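Local coordinates for protein intramolecular trans-sialidase (Macrobdella decora, PDB 3SLI) that cleaves sialic acid from sialoglycoconjugates by intramolecular transfer, probably releasing it as 2,7-anhydro-Neu5Ac, at residues T38-Y43 and I188-V193; V113-D118 and C124-N129; F371-E376 and M411-K416. All blocks are in the same frame, centred on the assembly; numbering follows the deposited sequence.

In the fold
Contacts 1 and 2 lie in the N-terminal lectin-like domain, with centres about 8 Å apart. They share one sheet, in which strands 37-45 and 107-118 are neighbours: the N atoms of Leu115 and Val113 lie 2.9 Å from the O atoms of Ile39 and Leu41, respectively. Contact 2 is nested within the loop closed by contact 1, and the helix 184-191, which supplies one side of contact 1, also covers a face of contact 2, where Thr191 touches Ala114 and Leu187 touches Phe127. Contact 3 belongs to a β-rich excursion between strands of the propeller, the fold that carries the active site in sialidases. Its centre is about 51 Å from that of contact 1 and about 48 Å from that of contact 2.

Contact 1. Residues T38-Y43 and I188-V193; sequences TIILSY and IQATGV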
# COMPACT_ATOMS: atom_id res chain seq x y z
N THR A 38 1.25 -12.17 31.35
CA THR A 38 1.91 -11.60 30.18
C THR A 38 3.03 -12.52 29.74
O THR A 38 3.76 -13.07 30.56
CB THR A 38 2.55 -10.21 30.51
OG1 THR A 38 1.59 -9.37 31.16
CG2 THR A 38 3.03 -9.53 29.23
N ILE A 39 3.14 -12.75 28.43
CA ILE A 39 4.21 -13.58 27.90
C ILE A 39 4.93 -12.76 26.86
O ILE A 39 4.30 -12.13 26.00
CB ILE A 39 3.72 -14.88 27.22
CG1 ILE A 39 2.99 -15.79 28.21
CG2 ILE A 39 4.90 -15.63 26.62
CD1 ILE A 39 1.50 -15.60 28.22
N ILE A 40 6.24 -12.69 26.98
CA ILE A 40 7.03 -11.96 26.01
C ILE A 40 8.19 -12.83 25.59
O ILE A 40 8.86 -13.44 26.42
CB ILE A 40 7.50 -10.57 26.54
CG1 ILE A 40 8.59 -10.00 25.64
CG2 ILE A 40 7.96 -10.66 27.98
CD1 ILE A 40 8.58 -8.51 25.60
N LEU A 41 8.38 -12.95 24.28
CA LEU A 41 9.47 -13.77 23.79
C LEU A 41 10.10 -13.28 22.50
O LEU A 41 9.46 -12.61 21.68
CB LEU A 41 9.06 -15.24 23.67
CG LEU A 41 8.01 -15.80 22.72
CD1 LEU A 41 8.24 -17.30 22.63
CD2 LEU A 41 6.60 -15.53 23.21
N SER A 42 11.39 -13.58 22.39
CA SER A 42 12.22 -13.23 21.25
C SER A 42 12.47 -14.56 20.54
O SER A 42 12.85 -15.54 21.18
CB SER A 42 13.54 -12.65 21.77
OG SER A 42 14.42 -12.28 20.73
N TYR A 43 12.27 -14.62 19.23
CA TYR A 43 12.49 -15.87 18.50
C TYR A 43 13.03 -15.62 17.09
O TYR A 43 12.87 -14.52 16.56
CB TYR A 43 11.18 -16.66 18.36
CG TYR A 43 10.26 -16.08 17.30
CD1 TYR A 43 9.37 -15.06 17.61
CD2 TYR A 43 10.34 -16.49 15.96
CE1 TYR A 43 8.60 -14.44 16.62
CE2 TYR A 43 9.58 -15.88 14.96
CZ TYR A 43 8.72 -14.86 15.30
OH TYR A 43 7.98 -14.20 14.34
N ILE A 188 5.30 -2.23 24.36
CA ILE A 188 5.71 -1.53 23.13
C ILE A 188 7.23 -1.40 23.22
O ILE A 188 7.96 -1.70 22.28
CB ILE A 188 5.09 -0.10 23.06
CG1 ILE A 188 3.58 -0.15 22.81
CG2 ILE A 188 5.79 0.74 22.00
CD1 ILE A 188 3.19 -0.70 21.46
N GLN A 189 7.69 -0.95 24.38
CA GLN A 189 9.11 -0.77 24.66
C GLN A 189 9.88 -2.10 24.56
O GLN A 189 10.87 -2.20 23.83
CB GLN A 189 9.26 -0.16 26.06
CG GLN A 189 10.68 0.19 26.46
CD GLN A 189 11.19 1.41 25.73
OE1 GLN A 189 10.47 2.38 25.53
NE2 GLN A 189 12.46 1.36 25.34
N ALA A 190 9.40 -3.12 25.27
CA ALA A 190 10.04 -4.43 25.27
C ALA A 190 10.14 -5.07 23.88
O ALA A 190 11.20 -5.58 23.51
CB ALA A 190 9.31 -5.37 26.21
N THR A 191 9.04 -5.05 23.13
CA THR A 191 9.04 -5.65 21.79
C THR A 191 9.73 -4.78 20.73
O THR A 191 10.22 -5.30 19.73
CB THR A 191 7.61 -6.06 21.32
OG1 THR A 191 6.78 -4.90 21.20
CG2 THR A 191 6.98 -7.05 22.30
N GLY A 192 9.80 -3.47 20.98
CA GLY A 192 10.42 -2.55 20.04
C GLY A 192 11.92 -2.69 19.87
O GLY A 192 12.54 -1.97 19.09
N VAL A 193 12.52 -3.63 20.60
CA VAL A 193 13.95 -3.85 20.52
C VAL A 193 14.39 -4.45 19.17
O VAL A 193 15.58 -4.49 18.85
CB VAL A 193 14.44 -4.71 21.71
CG1 VAL A 193 14.15 -6.19 21.48
CG2 VAL A 193 15.90 -4.46 21.97
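No flat group takes part where Ile40 meets Ala190 and Thr191, so there are neither faces nor edges to assign in this purely aliphatic contact. The aromatic ring of the segment, that of Tyr43, belongs to other packing, against Leu54, Val100, Phe168 and Ile172. What crosses from residues 38-43 to residues 188-193 is a single branch of Ile40. Its CG1 stands anti to the backbone N (chi1 166°), and the chain continues outward through CG1, so that the terminal methyl CD1 reaches the helix while CG2 stays back by the strand. CD1 of Ile40 lies 3.3 Å from CB of Ala190, closer than carbon atoms usually pack, and the two methyls meet end to end. The same methyl, CD1 of Ile40, lies 3.9 Å from CG2 of Thr191, whose side chain lies at a slant to that of the isoleucine. The threonine turns its methyl to this apolar contact and its hydroxyl elsewhere: OG1 donates to the carbonyl of Leu187 one turn back and accepts from the amide of Gly130, which satisfies it at a buried position. The helix stops here, with N of Gly192 bonded to O of Ile188 at 2.9 Å. Around this point Ile40 also leans on Lys176 and Tyr178 of the adjacent strand, while Thr191 touches Ala114, so the last helical turn rests on strands 37-45 and 107-118. Along residues 38-43 the side chains alternate, and Ile39 and Leu41 face Phe55 and Leu54 of the second sheet. A short helix packed against the outer surface of one sheet, with the hydrophobic interior on that sheet's other side, fits the concanavalin-like β-sandwich expected of a sialidase N-terminal domain.

Contact 2. Residues V113-D118 and C124-N129; sequences VALKAD and CRLFAN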
# COMPACT_ATOMS: atom_id res chain seq x y z
N VAL A 113 7.83 -10.59 20.37
CA VAL A 113 6.38 -10.54 20.50
C VAL A 113 5.91 -10.63 21.95
O VAL A 113 6.68 -11.02 22.84
CB VAL A 113 5.73 -11.69 19.66
CG1 VAL A 113 6.29 -11.67 18.25
CG2 VAL A 113 5.99 -13.05 20.30
N ALA A 114 4.65 -10.28 22.18
CA ALA A 114 4.07 -10.32 23.52
C ALA A 114 2.56 -10.46 23.49
O ALA A 114 1.88 -9.92 22.62
CB ALA A 114 4.44 -9.05 24.31
N LEU A 115 2.05 -11.21 24.46
CA LEU A 115 0.62 -11.38 24.61
C LEU A 115 0.32 -10.96 26.04
O LEU A 115 0.97 -11.40 26.99
CB LEU A 115 0.19 -12.83 24.42
CG LEU A 115 -1.25 -12.95 24.92
CD1 LEU A 115 -2.23 -12.52 23.84
CD2 LEU A 115 -1.54 -14.32 25.44
N LYS A 116 -0.68 -10.10 26.18
CA LYS A 116 -1.10 -9.62 27.48
C LYS A 116 -2.54 -10.09 27.73
O LYS A 116 -3.43 -9.82 26.91
CB LYS A 116 -1.00 -8.09 27.50
CG LYS A 116 -1.64 -7.39 28.67
CD LYS A 116 -1.55 -5.90 28.42
CE LYS A 116 -2.29 -5.11 29.46
NZ LYS A 116 -2.05 -3.65 29.24
N ALA A 117 -2.74 -10.84 28.81
CA ALA A 117 -4.06 -11.34 29.20
C ALA A 117 -4.42 -10.58 30.48
O ALA A 117 -3.97 -10.94 31.58
CB ALA A 117 -4.03 -12.85 29.44
N ASP A 118 -5.23 -9.55 30.32
CA ASP A 118 -5.64 -8.64 31.38
C ASP A 118 -7.00 -8.99 31.97
O ASP A 118 -8.04 -8.58 31.44
CB ASP A 118 -5.66 -7.23 30.77
CG ASP A 118 -5.78 -6.12 31.80
OD1 ASP A 118 -6.20 -6.36 32.95
OD2 ASP A 118 -5.47 -4.97 31.41
N CYS A 124 -7.46 -9.01 25.87
CA CYS A 124 -6.27 -9.72 25.40
C CYS A 124 -5.64 -8.80 24.34
O CYS A 124 -6.35 -8.22 23.52
CB CYS A 124 -6.64 -11.07 24.76
SG CYS A 124 -7.15 -12.42 25.91
N ARG A 125 -4.32 -8.63 24.38
CA ARG A 125 -3.63 -7.78 23.42
C ARG A 125 -2.34 -8.41 22.90
O ARG A 125 -1.60 -9.03 23.67
CB ARG A 125 -3.35 -6.40 24.03
CG ARG A 125 -4.59 -5.54 24.12
CD ARG A 125 -4.27 -4.09 24.41
NE ARG A 125 -5.32 -3.23 23.87
CZ ARG A 125 -5.65 -2.04 24.34
NH1 ARG A 125 -5.01 -1.54 25.39
NH2 ARG A 125 -6.62 -1.34 23.78
N LEU A 126 -2.10 -8.28 21.60
CA LEU A 126 -0.91 -8.84 20.96
C LEU A 126 -0.01 -7.72 20.48
O LEU A 126 -0.49 -6.73 19.91
CB LEU A 126 -1.30 -9.71 19.76
CG LEU A 126 -1.51 -11.22 19.91
CD1 LEU A 126 -2.00 -11.77 18.57
CD2 LEU A 126 -0.23 -11.91 20.34
N PHE A 127 1.30 -7.91 20.66
CA PHE A 127 2.29 -6.91 20.27
C PHE A 127 3.40 -7.61 19.52
O PHE A 127 3.68 -8.79 19.75
CB PHE A 127 2.94 -6.26 21.51
CG PHE A 127 1.98 -5.58 22.44
CD1 PHE A 127 1.22 -6.33 23.35
CD2 PHE A 127 1.83 -4.20 22.43
CE1 PHE A 127 0.33 -5.70 24.23
CE2 PHE A 127 0.95 -3.56 23.30
CZ PHE A 127 0.19 -4.32 24.21
N ALA A 128 4.08 -6.86 18.66
CA ALA A 128 5.23 -7.39 17.92
C ALA A 128 6.06 -6.24 17.40
O ALA A 128 5.52 -5.23 16.94
CB ALA A 128 4.79 -8.29 16.78
N ASN A 129 7.36 -6.37 17.58
CA ASN A 129 8.33 -5.39 17.10
C ASN A 129 7.99 -3.93 17.36
O ASN A 129 8.13 -3.07 16.47
CB ASN A 129 8.63 -5.65 15.62
CG ASN A 129 9.17 -7.05 15.36
OD1 ASN A 129 9.77 -7.68 16.24
ND2 ASN A 129 8.94 -7.56 14.16
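Ala114 and Phe127 exchange two backbone hydrogen bonds, and Lys116 and Arg125 exchange two more. N of Ala114 is 3.0 Å from O of Phe127, and N of Phe127 is 2.9 Å from O of Ala114. N of Lys116 to O of Arg125 is the straightest of the four (165° at the hydrogen), and N of Arg125 bonds to O of Lys116 at 2.9 Å. Each of these four carbonyls also receives a CA-H contact, as from CA of Cys124 to O of Lys116 at 3.2 Å. The amides between turn outward: Val113 and Leu115 pair with Leu41 and Ile39, Leu126 and Cys124 with Leu133 and Leu136. The pairing is that of an antiparallel β-hairpin, here within a sheet of the lectin-like sandwich. On the face bearing Val113, Leu115, Leu126 and Ala128 the contacts are apolar; CD1 of Leu115 approaches CD2 of Leu126 to 4.1 Å, and Leu115 packs further on Phe69 and Ile71 of the opposing sheet. The other face bears Lys116, Arg125 and Phe127. The lysine chain is fully extended, which carries NZ to a salt bridge with OD1 of Asp184, while NH1 of Arg125 pairs with OD2 of the same carboxylate and NE bonds to Thr135. This shared anion probably offsets the two positive charges, whose NZ and NH1 atoms are 5.3 Å apart. Beside them the Phe127 ring has O of Ala114 at its edge, in plane, with its CD1 3.7 Å from that oxygen.

Contact 3. Residues F371-E376 and M411-K416; sequences FRVDGE and MNIFYK
Asn412 reaches toward the backbone of Glu376 from the start of a type I β turn, residues 412-415, in a loop of the β-rich excursion between strands of the propeller. CB of Asn412 sits over the centre of the Tyr415 ring, 3.3 Å above its plane. With CG anti to the backbone N (chi1 -175°), the amide is directed at residues 371-376. Its two ends then divide the work. OD1 accepts from N of Phe414 at 2.9 Å, in the carbonyl plane and on a lone pair, with 162° at the hydrogen; this is an Asx turn overlaid on the β turn, and it fixes the rotation of the amide. ND2 bonds to OD1 of Asn378 and lies 2.9 Å from O of Glu376. The carboxylate of Glu376 is engaged separately, in a salt bridge with Arg431. A second Asx turn shapes the partner segment, N of Glu376 meeting OD1 of Asp374 from above the carboxylate plane. Next to Asn412, the contact is apolar: Ile413 and Val373, both packed on Ile354 and Leu379, cross nearly at right angles, with CG2 of Ile413 4.0 Å from CG1 of Val373.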
# COMPACT_ATOMS: atom_id res chain seq x y z
N PHE A 371 -22.18 32.25 -11.07
CA PHE A 371 -21.24 31.35 -10.39
C PHE A 371 -19.89 31.24 -11.09
O PHE A 371 -19.76 31.50 -12.29
CB PHE A 371 -21.84 29.95 -10.28
CG PHE A 371 -23.15 29.90 -9.55
CD1 PHE A 371 -24.31 30.37 -10.15
CD2 PHE A 371 -23.22 29.34 -8.28
CE1 PHE A 371 -25.53 30.29 -9.49
CE2 PHE A 371 -24.44 29.25 -7.61
CZ PHE A 371 -25.60 29.73 -8.22
N ARG A 372 -18.89 30.82 -10.33
CA ARG A 372 -17.54 30.62 -10.83
C ARG A 372 -16.77 29.74 -9.84
O ARG A 372 -17.27 29.44 -8.76
CB ARG A 372 -16.82 31.97 -11.02
CG ARG A 372 -16.40 32.65 -9.74
CD ARG A 372 -15.42 33.78 -10.03
NE ARG A 372 -14.43 33.91 -8.95
CZ ARG A 372 -14.60 34.65 -7.86
NH1 ARG A 372 -15.72 35.33 -7.67
NH2 ARG A 372 -13.64 34.69 -6.94
N VAL A 373 -15.59 29.28 -10.24
CA VAL A 373 -14.76 28.45 -9.39
C VAL A 373 -13.34 29.03 -9.35
O VAL A 373 -12.93 29.74 -10.27
CB VAL A 373 -14.68 26.96 -9.89
CG1 VAL A 373 -16.04 26.30 -9.85
CG2 VAL A 373 -14.08 26.89 -11.29
N ASP A 374 -12.63 28.76 -8.26
CA ASP A 374 -11.25 29.23 -8.12
C ASP A 374 -10.30 28.13 -8.62
O ASP A 374 -10.75 27.10 -9.13
CB ASP A 374 -10.95 29.58 -6.65
CG ASP A 374 -11.32 28.47 -5.67
OD1 ASP A 374 -11.31 27.28 -6.06
OD2 ASP A 374 -11.63 28.78 -4.51
N GLY A 375 -9.00 28.33 -8.41
CA GLY A 375 -8.01 27.36 -8.85
C GLY A 375 -8.07 26.03 -8.11
O GLY A 375 -7.25 25.14 -8.37
N GLU A 376 -8.99 25.92 -7.16
CA GLU A 376 -9.18 24.71 -6.36
C GLU A 376 -10.53 24.06 -6.65
O GLU A 376 -10.90 23.06 -6.03
CB GLU A 376 -9.09 25.05 -4.87
CG GLU A 376 -7.71 25.49 -4.42
CD GLU A 376 -6.63 24.46 -4.74
OE1 GLU A 376 -6.83 23.27 -4.41
OE2 GLU A 376 -5.60 24.83 -5.34
N MET A 411 -17.70 24.52 -0.78
CA MET A 411 -18.42 23.67 -1.72
C MET A 411 -17.57 23.50 -2.97
O MET A 411 -17.25 24.47 -3.64
CB MET A 411 -19.75 24.32 -2.08
CG MET A 411 -20.62 23.49 -2.98
SD MET A 411 -22.16 24.32 -3.32
CE MET A 411 -23.09 23.97 -1.81
N ASN A 412 -17.22 22.25 -3.29
CA ASN A 412 -16.40 21.94 -4.45
C ASN A 412 -17.24 21.17 -5.47
O ASN A 412 -18.13 20.40 -5.10
CB ASN A 412 -15.21 21.10 -3.98
CG ASN A 412 -14.22 20.81 -5.08
OD1 ASN A 412 -14.46 19.97 -5.93
ND2 ASN A 412 -13.09 21.50 -5.05
N ILE A 413 -16.94 21.36 -6.76
CA ILE A 413 -17.70 20.69 -7.84
C ILE A 413 -17.68 19.16 -7.82
O ILE A 413 -18.49 18.52 -8.49
CB ILE A 413 -17.27 21.17 -9.26
CG1 ILE A 413 -15.79 20.85 -9.51
CG2 ILE A 413 -17.55 22.66 -9.42
CD1 ILE A 413 -15.37 21.02 -10.96
N PHE A 414 -16.76 18.57 -7.06
CA PHE A 414 -16.67 17.11 -6.97
C PHE A 414 -17.35 16.54 -5.73
O PHE A 414 -17.31 15.33 -5.50
CB PHE A 414 -15.20 16.67 -7.02
CG PHE A 414 -14.50 17.08 -8.28
CD1 PHE A 414 -14.78 16.45 -9.49
CD2 PHE A 414 -13.55 18.10 -8.27
CE1 PHE A 414 -14.14 16.83 -10.67
CE2 PHE A 414 -12.90 18.49 -9.45
CZ PHE A 414 -13.20 17.85 -10.65
N TYR A 415 -18.01 17.40 -4.96
CA TYR A 415 -18.70 16.99 -3.73
C TYR A 415 -20.15 16.59 -4.01
O TYR A 415 -20.82 17.23 -4.83
CB TYR A 415 -18.67 18.13 -2.70
CG TYR A 415 -17.28 18.49 -2.18
CD1 TYR A 415 -16.15 17.77 -2.58
CD2 TYR A 415 -17.11 19.53 -1.27
CE1 TYR A 415 -14.88 18.09 -2.09
CE2 TYR A 415 -15.85 19.85 -0.76
CZ TYR A 415 -14.74 19.13 -1.17
OH TYR A 415 -13.50 19.45 -0.67
N LYS A 416 -20.66 15.61 -3.27
CA LYS A 416 -22.02 15.14 -3.51
C LYS A 416 -23.13 16.16 -3.23
O LYS A 416 -24.19 16.10 -3.85
CB LYS A 416 -22.31 13.82 -2.78
CG LYS A 416 -22.61 13.94 -1.31
CD LYS A 416 -23.19 12.64 -0.76
CE LYS A 416 -23.22 12.68 0.76
NZ LYS A 416 -23.65 11.40 1.40